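Local coordinates for protein flavocytochrome C3 fumarate reductase (Shewanella frigidimarina, PDB 1QO8) that is a periplasmic flavocytochrome that catalyses, in vitro, the essentially one-way reduction of fumarate to succinate, using one FAD and four covalently bound c-type hemes, at residues A[129-134]-A[250-255]; A[133-138]-A[216-221]; A[157-162]-A[330-335]. One frame throughout, in Å; residues are numbered along the deposited sequence.

Contact 1: A[129-134]-A[250-255]. With FAD (flavin-adenine dinucleotide), chain G.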
# COMPACT_ATOMS: atom_id res chain seq x y z
N ALA A 129 -17.37 -17.35 -4.23
CA ALA A 129 -17.58 -18.44 -5.19
C ALA A 129 -17.34 -17.94 -6.60
O ALA A 129 -18.22 -17.98 -7.47
CB ALA A 129 -19.01 -18.96 -5.05
N GLY A 130 -16.15 -17.44 -6.89
CA GLY A 130 -15.81 -17.23 -8.34
C GLY A 130 -14.98 -18.46 -8.66
O GLY A 130 -15.20 -19.45 -7.92
N SER A 131 -14.01 -18.44 -9.56
CA SER A 131 -13.33 -19.68 -9.93
C SER A 131 -12.48 -20.18 -8.79
O SER A 131 -12.35 -21.38 -8.57
CB SER A 131 -12.49 -19.42 -11.21
OG SER A 131 -11.72 -20.58 -11.54
N ALA A 132 -11.72 -19.25 -8.15
CA ALA A 132 -10.82 -19.69 -7.08
C ALA A 132 -11.61 -20.31 -5.91
O ALA A 132 -11.22 -21.40 -5.47
CB ALA A 132 -9.90 -18.58 -6.54
N GLY A 133 -12.74 -19.77 -5.50
CA GLY A 133 -13.50 -20.37 -4.38
C GLY A 133 -14.21 -21.66 -4.74
O GLY A 133 -14.26 -22.62 -3.95
N PHE A 134 -14.76 -21.74 -6.00
CA PHE A 134 -15.34 -23.05 -6.33
C PHE A 134 -14.24 -24.10 -6.35
O PHE A 134 -14.40 -25.28 -5.89
CB PHE A 134 -16.18 -23.00 -7.59
CG PHE A 134 -17.60 -22.54 -7.58
CD1 PHE A 134 -18.58 -23.36 -7.01
CD2 PHE A 134 -17.98 -21.37 -8.23
CE1 PHE A 134 -19.88 -22.99 -7.05
CE2 PHE A 134 -19.33 -21.02 -8.30
CZ PHE A 134 -20.27 -21.85 -7.72
N PRO A 250 -17.94 -18.16 -18.71
CA PRO A 250 -19.25 -18.79 -18.52
C PRO A 250 -19.07 -20.29 -18.58
O PRO A 250 -19.55 -21.01 -17.68
CB PRO A 250 -20.10 -18.28 -19.70
CG PRO A 250 -19.54 -16.88 -19.90
CD PRO A 250 -18.05 -17.01 -19.65
N GLU A 251 -18.29 -20.80 -19.54
CA GLU A 251 -17.99 -22.23 -19.52
C GLU A 251 -17.46 -22.65 -18.15
O GLU A 251 -17.84 -23.73 -17.67
CB GLU A 251 -16.98 -22.65 -20.56
CG GLU A 251 -16.72 -24.10 -20.77
CD GLU A 251 -17.80 -24.92 -21.40
OE1 GLU A 251 -18.88 -24.35 -21.72
OE2 GLU A 251 -17.54 -26.15 -21.50
N ILE A 252 -16.38 -21.97 -17.70
CA ILE A 252 -15.73 -22.43 -16.47
C ILE A 252 -16.62 -22.36 -15.23
O ILE A 252 -16.63 -23.34 -14.47
CB ILE A 252 -14.36 -21.79 -16.24
CG1 ILE A 252 -13.36 -22.23 -17.30
CG2 ILE A 252 -13.79 -22.19 -14.87
CD1 ILE A 252 -12.02 -21.48 -17.35
N ILE A 253 -17.32 -21.32 -14.96
CA ILE A 253 -18.19 -21.08 -13.82
C ILE A 253 -19.45 -21.92 -14.01
O ILE A 253 -19.94 -22.42 -13.01
CB ILE A 253 -18.64 -19.60 -13.76
CG1 ILE A 253 -17.49 -18.75 -13.22
CG2 ILE A 253 -19.93 -19.29 -12.98
CD1 ILE A 253 -16.83 -19.20 -11.93
N ASP A 254 -19.96 -22.07 -15.24
CA ASP A 254 -21.08 -23.03 -15.44
C ASP A 254 -20.61 -24.41 -15.00
O ASP A 254 -21.30 -25.14 -14.26
CB ASP A 254 -21.68 -23.05 -16.84
CG ASP A 254 -22.50 -21.80 -17.15
OD1 ASP A 254 -22.78 -20.87 -16.35
OD2 ASP A 254 -22.98 -21.60 -18.29
N THR A 255 -19.39 -24.82 -15.36
CA THR A 255 -18.91 -26.15 -15.06
C THR A 255 -18.68 -26.35 -13.55
O THR A 255 -18.98 -27.40 -13.02
CB THR A 255 -17.58 -26.44 -15.77
OG1 THR A 255 -17.84 -26.25 -17.15
CG2 THR A 255 -17.13 -27.86 -15.54
PA FAD G . -13.79 -13.57 -8.63
O1A FAD G . -14.17 -14.41 -9.81
O2A FAD G . -14.02 -12.24 -8.63
O5B FAD G . -14.88 -14.01 -7.59
C5B FAD G . -14.84 -13.60 -6.16
C4B FAD G . -16.23 -14.04 -5.48
O4B FAD G . -16.08 -13.58 -4.05
C3B FAD G . -17.42 -13.17 -6.00
O3B FAD G . -18.47 -13.77 -6.61
C2B FAD G . -17.65 -12.09 -4.88
O2B FAD G . -19.02 -11.63 -4.75
C1B FAD G . -17.35 -12.92 -3.69
N9A FAD G . -16.96 -12.12 -2.52
C8A FAD G . -16.22 -10.97 -2.47
N7A FAD G . -16.17 -10.46 -1.27
C5A FAD G . -16.92 -11.32 -0.46
C6A FAD G . -17.32 -11.27 0.94
N6A FAD G . -16.96 -10.33 1.77
N1A FAD G . -18.05 -12.34 1.35
C2A FAD G . -18.53 -13.31 0.50
N3A FAD G . -18.22 -13.41 -0.82
C4A FAD G . -17.44 -12.37 -1.22
N1 FAD G . -7.93 -13.42 -16.73
C2 FAD G . -7.45 -14.40 -17.44
O2 FAD G . -6.51 -15.09 -17.19
N3 FAD G . -8.02 -14.81 -18.69
C4 FAD G . -9.14 -14.08 -19.09
O4 FAD G . -9.65 -14.33 -20.14
C4X FAD G . -9.62 -12.94 -18.31
N5 FAD G . -10.66 -12.21 -18.74
C5X FAD G . -11.16 -11.21 -17.99
C6 FAD G . -12.26 -10.50 -18.50
C7 FAD G . -12.80 -9.47 -17.76
C7M FAD G . -13.97 -8.67 -18.22
C8 FAD G . -12.24 -9.19 -16.46
C8M FAD G . -12.86 -8.13 -15.61
C9 FAD G . -11.18 -9.91 -15.95
C9A FAD G . -10.61 -10.92 -16.68
N10 FAD G . -9.51 -11.70 -16.28
C10 FAD G . -9.00 -12.68 -17.04
C1' FAD G . -9.12 -11.74 -14.83
C2' FAD G . -9.68 -13.05 -14.17
O2' FAD G . -11.01 -13.13 -14.78
C3' FAD G . -9.97 -12.67 -12.70
O3' FAD G . -8.76 -12.25 -12.04
C4' FAD G . -10.18 -14.01 -11.93
O4' FAD G . -11.43 -14.53 -12.48
C5' FAD G . -10.46 -13.61 -10.43
O5' FAD G . -11.07 -14.92 -9.83
P FAD G . -11.38 -15.07 -8.33
O1P FAD G . -11.89 -16.48 -8.19
O2P FAD G . -10.20 -14.66 -7.71
O3P FAD G . -12.33 -14.01 -8.08
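The turn after strand 124-127 and the first turn of helix 131-143 form the dinucleotide-binding beta-alpha unit of a Rossmann-type fold, with Gly130 and Gly133 fitting its GxGxxG signature. Segment 250-255, part of helix 248-262, packs against this turn.

Across the two segments the contact is apolar and carries no hydrogen bond. Ile253 contributes most: its CG1 lies beside its own backbone N (chi1 -77°), so that the delta methyl reaches the start of the other helix. There Ile253 CD1 stands 3.8 Å from Gly130 C and equally near Ser131 N, while Phe134 CD2 lies 4.4 Å from the same CD1 at an oblique approach. Isoleucine suits the place because its unbranched CG1-CD1 arm reaches the backbone of the turn while the beta branch restricts its torsions. Ile252 adds a lighter touch, its CG2 4.2 Å from Ser131 OG. The polar end of Ser131 is engaged elsewhere, with Thr548 OG1.

The other face of the turn serves the cofactor through backbone groups. Gly130 is the N-cap residue, and a side chain on it would collide with FAD O1A; glycine lets the diphosphate come up close to the helix start. The N-terminal end of the helix, with its dipole, would probably help to offset the phosphate charge. Ala132 N donates to O1P at an angle of 158°, whereas Ser131 N bonds Ser160 OG. Behind the turn, Ala129 CB sits over one face of the Phe134 ring, 3.9 Å above its plane and offset toward the rim. On the phosphate side, the small methyl Ala132 CB comes within 3.3 Å of FAD O1P.

Contact 2: A[133-138]-A[216-221]; sequences GFNASL and QWLESL
Trp217 points its indole edge-on at helix 131-143, with CG anti to its backbone N, and Asn135 and Leu138, one helical turn apart, meet two places along that edge. The segments of the two helices cross at 76°, their axes 12.9 Å apart, so the gap is bridged mainly by the broad indole. Asn135 and Trp217 run past each other in opposite directions, amide and ring planes 51° apart. OD1 nevertheless lies close to the indole plane, and Trp217 NE1 donates to Asn135 OD1 over 2.7 Å, arriving nearly along the C=O axis with an N-H...O angle of 146°. Asn135 ND2 is turned to Ser131 O in the preceding turn of its own helix, which fixes the amide flip and presents oxygen to the indole.

Farther along the edge, Leu138 CB rests 3.9 Å from Trp217 CZ2. The Leu138 and Leu221 side chains meet tip to tip, CD1 to CD1 at 4.2 Å, and Leu221 CD1 also lies above one face of the indole, toward its rim. Arg553 of helix 543-563 makes a cation-pi contact with the same ring. A leucine in place of Trp217 would lose the N-H donor and would probably leave Asn135 OD1 without this partner while loosening the packing on Leu138. The chemistry is thus mixed: one directional bond satisfies a buried amide oxygen and fixes the indole against helix 131-143, while the hydrocarbon around it supplies contact without direction.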
# COMPACT_ATOMS: atom_id res chain seq x y z
N GLY A 133 -12.74 -19.77 -5.50
CA GLY A 133 -13.50 -20.37 -4.38
C GLY A 133 -14.21 -21.66 -4.74
O GLY A 133 -14.26 -22.62 -3.95
N PHE A 134 -14.76 -21.74 -6.00
CA PHE A 134 -15.34 -23.05 -6.33
C PHE A 134 -14.24 -24.10 -6.35
O PHE A 134 -14.40 -25.28 -5.89
CB PHE A 134 -16.18 -23.00 -7.59
CG PHE A 134 -17.60 -22.54 -7.58
CD1 PHE A 134 -18.58 -23.36 -7.01
CD2 PHE A 134 -17.98 -21.37 -8.23
CE1 PHE A 134 -19.88 -22.99 -7.05
CE2 PHE A 134 -19.33 -21.02 -8.30
CZ PHE A 134 -20.27 -21.85 -7.72
N ASN A 135 -13.08 -23.80 -6.94
CA ASN A 135 -12.04 -24.81 -6.99
C ASN A 135 -11.60 -25.20 -5.58
O ASN A 135 -11.18 -26.33 -5.31
CB ASN A 135 -10.81 -24.36 -7.80
CG ASN A 135 -11.02 -24.53 -9.31
OD1 ASN A 135 -10.89 -25.61 -9.88
ND2 ASN A 135 -11.28 -23.44 -10.04
N ALA A 136 -11.39 -24.21 -4.69
CA ALA A 136 -11.02 -24.50 -3.32
C ALA A 136 -12.10 -25.40 -2.67
O ALA A 136 -11.78 -26.40 -2.04
CB ALA A 136 -10.80 -23.17 -2.54
N SER A 137 -13.38 -25.06 -2.72
CA SER A 137 -14.46 -25.93 -2.25
C SER A 137 -14.44 -27.37 -2.72
O SER A 137 -14.65 -28.27 -1.88
CB SER A 137 -15.83 -25.38 -2.67
OG SER A 137 -15.87 -24.08 -2.07
N LEU A 138 -14.29 -27.62 -4.00
CA LEU A 138 -14.28 -28.96 -4.56
C LEU A 138 -13.04 -29.71 -4.10
O LEU A 138 -13.11 -30.94 -3.84
CB LEU A 138 -14.37 -28.98 -6.09
CG LEU A 138 -15.71 -28.58 -6.72
CD1 LEU A 138 -15.57 -27.89 -8.09
CD2 LEU A 138 -16.66 -29.78 -6.82
N GLN A 216 -7.06 -30.21 -17.29
CA GLN A 216 -7.56 -31.55 -17.16
C GLN A 216 -8.60 -31.75 -16.07
O GLN A 216 -9.66 -32.36 -16.31
CB GLN A 216 -6.41 -32.50 -16.83
CG GLN A 216 -5.62 -32.93 -18.05
CD GLN A 216 -4.42 -33.72 -17.56
OE1 GLN A 216 -4.53 -34.93 -17.29
NE2 GLN A 216 -3.28 -33.09 -17.39
N TRP A 217 -8.32 -31.19 -14.91
CA TRP A 217 -9.31 -31.11 -13.84
C TRP A 217 -10.57 -30.45 -14.29
O TRP A 217 -11.66 -30.95 -14.04
CB TRP A 217 -8.65 -30.40 -12.65
CG TRP A 217 -9.60 -29.77 -11.67
CD1 TRP A 217 -9.90 -28.46 -11.48
CD2 TRP A 217 -10.42 -30.50 -10.75
NE1 TRP A 217 -10.84 -28.29 -10.47
CE2 TRP A 217 -11.16 -29.56 -9.99
CE3 TRP A 217 -10.58 -31.86 -10.48
CZ2 TRP A 217 -12.03 -29.95 -9.01
CZ3 TRP A 217 -11.45 -32.23 -9.48
CH2 TRP A 217 -12.20 -31.29 -8.78
N LEU A 218 -10.53 -29.29 -14.98
CA LEU A 218 -11.82 -28.71 -15.42
C LEU A 218 -12.55 -29.59 -16.44
O LEU A 218 -13.80 -29.62 -16.46
CB LEU A 218 -11.58 -27.29 -15.93
CG LEU A 218 -11.04 -26.30 -14.86
CD1 LEU A 218 -10.52 -25.02 -15.49
CD2 LEU A 218 -12.10 -26.01 -13.81
N GLU A 219 -11.79 -30.19 -17.36
CA GLU A 219 -12.26 -31.14 -18.33
C GLU A 219 -12.85 -32.40 -17.69
O GLU A 219 -13.93 -32.73 -18.13
CB GLU A 219 -11.14 -31.68 -19.26
CG GLU A 219 -10.83 -30.50 -20.22
CD GLU A 219 -9.56 -30.79 -20.97
OE1 GLU A 219 -8.64 -31.38 -20.35
OE2 GLU A 219 -9.49 -30.49 -22.17
N SER A 220 -12.24 -32.94 -16.65
CA SER A 220 -12.93 -34.02 -15.94
C SER A 220 -14.30 -33.57 -15.44
O SER A 220 -15.13 -34.44 -15.22
CB SER A 220 -12.18 -34.56 -14.74
OG SER A 220 -11.89 -33.59 -13.75
N LEU A 221 -14.62 -32.30 -15.24
CA LEU A 221 -15.89 -31.89 -14.71
C LEU A 221 -16.79 -31.59 -15.89
O LEU A 221 -17.88 -31.20 -15.53
CB LEU A 221 -15.75 -30.63 -13.82
CG LEU A 221 -14.68 -30.74 -12.72
CD1 LEU A 221 -14.53 -29.48 -11.83
CD2 LEU A 221 -14.94 -31.98 -11.84

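Contact 3: A[157-162]-A[330-335]; sequences GGNSMI and SSNNIT. With FAD (flavin-adenine dinucleotide), chain G.
Asn159 carries its CG beside the backbone N (chi1 -80°), whereas Asn333 holds CG anti to its own N (chi1 -167°); these two settings let the loops exchange bonds. Asn159 OD1 receives Asn333 N at 2.5 Å, nearly along the C=O axis, and Asn333 ND2 returns a bond of 3.0 Å to Gly158 O. The return bond is straight, 174° at the hydrogen and in the plane of the Asn333 amide, although the donor stands above the carbonyl plane of Gly158. Asparagine suits both positions, since a short amide can pair with backbone at close range. Asn159 ND2 adds a weak bond to Asn332 OD1, the two amide planes being steeply inclined to each other. Beside them Ile162 CD1 packs 3.9 Å from Ser331 O, and an ST turn, Ser330 OG accepting from Asn332 N, shapes the second loop.

With Asn159 held by its side chain, its backbone serves FAD: Asn159 N donates to O2A at 3.1 Å and Ser160 N to O1A. Ser160 OG grips the cofactor twice, donating to O1A over 2.6 Å and accepting from the ribityl O4'. A side chain at position Gly158 would run into FAD O5B, and the positive phi of this residue also favours glycine. Thr335 borders the adenosine ribose, CG2 lying 3.2 Å from O2B, while Ser331, hydrogen-bonded to His499, faces the flavin methyl C8M.

Ile162 and Asn333 also touch a heme, so the contact lies between FAD and one of the four hemes. The first loop runs from strand 147-150 to strand 167-168, with Met161 and Ser160 against Ile253 of helix 248-262; the second leads from strand 329-330 toward helix 339-346.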
# COMPACT_ATOMS: atom_id res chain seq x y z
N GLY A 157 -20.12 -16.45 -9.20
CA GLY A 157 -19.26 -16.28 -10.38
C GLY A 157 -18.32 -15.07 -10.43
O GLY A 157 -17.28 -15.21 -11.11
N GLY A 158 -18.64 -13.90 -9.83
CA GLY A 158 -17.70 -12.82 -9.69
C GLY A 158 -17.17 -12.34 -11.10
O GLY A 158 -17.94 -12.15 -12.06
N ASN A 159 -15.88 -11.97 -11.14
CA ASN A 159 -15.26 -11.57 -12.40
C ASN A 159 -15.02 -12.80 -13.28
O ASN A 159 -14.97 -12.65 -14.51
CB ASN A 159 -13.92 -10.82 -12.21
CG ASN A 159 -14.14 -9.36 -11.85
OD1 ASN A 159 -15.07 -8.73 -12.31
ND2 ASN A 159 -13.29 -8.74 -10.99
N SER A 160 -14.73 -13.95 -12.67
CA SER A 160 -14.40 -15.15 -13.35
C SER A 160 -15.42 -15.50 -14.44
O SER A 160 -14.96 -15.81 -15.54
CB SER A 160 -14.32 -16.43 -12.48
OG SER A 160 -13.30 -16.25 -11.49
N MET A 161 -16.71 -15.21 -14.24
CA MET A 161 -17.74 -15.66 -15.13
C MET A 161 -17.85 -14.75 -16.33
O MET A 161 -18.65 -15.00 -17.23
CB MET A 161 -19.11 -15.67 -14.35
CG MET A 161 -19.69 -14.31 -14.09
SD MET A 161 -20.97 -14.13 -12.85
CE MET A 161 -22.33 -15.03 -13.71
N ILE A 162 -17.22 -13.55 -16.29
CA ILE A 162 -17.31 -12.67 -17.45
C ILE A 162 -16.00 -12.66 -18.21
O ILE A 162 -15.82 -11.78 -19.01
CB ILE A 162 -17.70 -11.23 -17.12
CG1 ILE A 162 -16.69 -10.70 -16.08
CG2 ILE A 162 -19.18 -11.21 -16.69
CD1 ILE A 162 -17.03 -9.23 -15.79
N SER A 330 -14.14 0.67 -14.93
CA SER A 330 -13.51 -0.61 -14.59
C SER A 330 -14.25 -1.56 -15.49
O SER A 330 -15.42 -1.26 -15.75
CB SER A 330 -13.85 -1.01 -13.07
OG SER A 330 -13.34 -2.42 -13.03
N SER A 331 -13.73 -2.68 -15.87
CA SER A 331 -14.50 -3.65 -16.58
C SER A 331 -15.12 -4.68 -15.61
O SER A 331 -15.53 -5.69 -16.10
CB SER A 331 -13.42 -4.36 -17.41
OG SER A 331 -12.58 -4.80 -16.32
N ASN A 332 -14.87 -4.59 -14.30
CA ASN A 332 -15.16 -5.64 -13.35
C ASN A 332 -16.64 -5.85 -13.06
O ASN A 332 -17.40 -4.91 -13.07
CB ASN A 332 -14.54 -5.33 -11.96
CG ASN A 332 -13.01 -5.51 -12.05
OD1 ASN A 332 -12.43 -5.88 -11.05
ND2 ASN A 332 -12.45 -5.41 -13.27
N ASN A 333 -16.96 -7.04 -12.53
CA ASN A 333 -18.27 -7.11 -11.82
C ASN A 333 -18.21 -6.26 -10.55
O ASN A 333 -17.13 -6.01 -9.94
CB ASN A 333 -18.43 -8.59 -11.48
CG ASN A 333 -19.82 -8.96 -11.01
OD1 ASN A 333 -20.62 -8.03 -10.71
ND2 ASN A 333 -20.05 -10.25 -11.14
N ILE A 334 -19.34 -5.76 -10.05
CA ILE A 334 -19.49 -4.94 -8.89
C ILE A 334 -19.20 -5.69 -7.57
O ILE A 334 -18.92 -5.03 -6.57
CB ILE A 334 -20.91 -4.33 -8.78
CG1 ILE A 334 -21.93 -5.49 -8.70
CG2 ILE A 334 -21.15 -3.42 -10.02
CD1 ILE A 334 -23.33 -5.02 -8.37
N THR A 335 -18.87 -6.95 -7.57
CA THR A 335 -18.43 -7.73 -6.44
C THR A 335 -16.98 -7.48 -6.03
O THR A 335 -16.61 -7.83 -4.88
CB THR A 335 -18.54 -9.25 -6.78
OG1 THR A 335 -17.74 -9.44 -7.94
CG2 THR A 335 -19.99 -9.65 -7.02
PA FAD G . -13.79 -13.57 -8.63
O1A FAD G . -14.17 -14.41 -9.81
O2A FAD G . -14.02 -12.24 -8.63
O5B FAD G . -14.88 -14.01 -7.59
C5B FAD G . -14.84 -13.60 -6.16
C4B FAD G . -16.23 -14.04 -5.48
O4B FAD G . -16.08 -13.58 -4.05
C3B FAD G . -17.42 -13.17 -6.00
O3B FAD G . -18.47 -13.77 -6.61
C2B FAD G . -17.65 -12.09 -4.88
O2B FAD G . -19.02 -11.63 -4.75
C1B FAD G . -17.35 -12.92 -3.69
N9A FAD G . -16.96 -12.12 -2.52
C8A FAD G . -16.22 -10.97 -2.47
N7A FAD G . -16.17 -10.46 -1.27
C5A FAD G . -16.92 -11.32 -0.46
C6A FAD G . -17.32 -11.27 0.94
N6A FAD G . -16.96 -10.33 1.77
N1A FAD G . -18.05 -12.34 1.35
C2A FAD G . -18.53 -13.31 0.50
N3A FAD G . -18.22 -13.41 -0.82
C4A FAD G . -17.44 -12.37 -1.22
N1 FAD G . -7.93 -13.42 -16.73
C2 FAD G . -7.45 -14.40 -17.44
O2 FAD G . -6.51 -15.09 -17.19
N3 FAD G . -8.02 -14.81 -18.69
C4 FAD G . -9.14 -14.08 -19.09
O4 FAD G . -9.65 -14.33 -20.14
C4X FAD G . -9.62 -12.94 -18.31
N5 FAD G . -10.66 -12.21 -18.74
C5X FAD G . -11.16 -11.21 -17.99
C6 FAD G . -12.26 -10.50 -18.50
C7 FAD G . -12.80 -9.47 -17.76
C7M FAD G . -13.97 -8.67 -18.22
C8 FAD G . -12.24 -9.19 -16.46
C8M FAD G . -12.86 -8.13 -15.61
C9 FAD G . -11.18 -9.91 -15.95
C9A FAD G . -10.61 -10.92 -16.68
N10 FAD G . -9.51 -11.70 -16.28
C10 FAD G . -9.00 -12.68 -17.04
C1' FAD G . -9.12 -11.74 -14.83
C2' FAD G . -9.68 -13.05 -14.17
O2' FAD G . -11.01 -13.13 -14.78
C3' FAD G . -9.97 -12.67 -12.70
O3' FAD G . -8.76 -12.25 -12.04
C4' FAD G . -10.18 -14.01 -11.93
O4' FAD G . -11.43 -14.53 -12.48
C5' FAD G . -10.46 -13.61 -10.43
O5' FAD G . -11.07 -14.92 -9.83
P FAD G . -11.38 -15.07 -8.33
O1P FAD G . -11.89 -16.48 -8.19
O2P FAD G . -10.20 -14.66 -7.71
O3P FAD G . -12.33 -14.01 -8.08

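In the fold
All three contacts lie in the FAD-binding part of the chain. Contacts 1 and 2 share Gly133 and Phe134 on helix 131-143, their centres 8 Å apart, and join directly where Thr255 CG2 packs 3.4 Å from Leu221 O. Contacts 1 and 3, centred 12 Å apart, hold the FAD diphosphate between them; Ser131 N and Ser160 OG, 3.0 Å apart, link the two phosphate-binding turns, and Ile253 CG1 packs 3.6 Å from Met161 CA. Contact 2 stands behind this site, with the Asn135 side chain about 7 Å from FAD at the nearest atoms and no touch to contact 3. Contact 3 continues from the cofactor to a heme, about 4 Å from the Ile162 side chain at the nearest atoms.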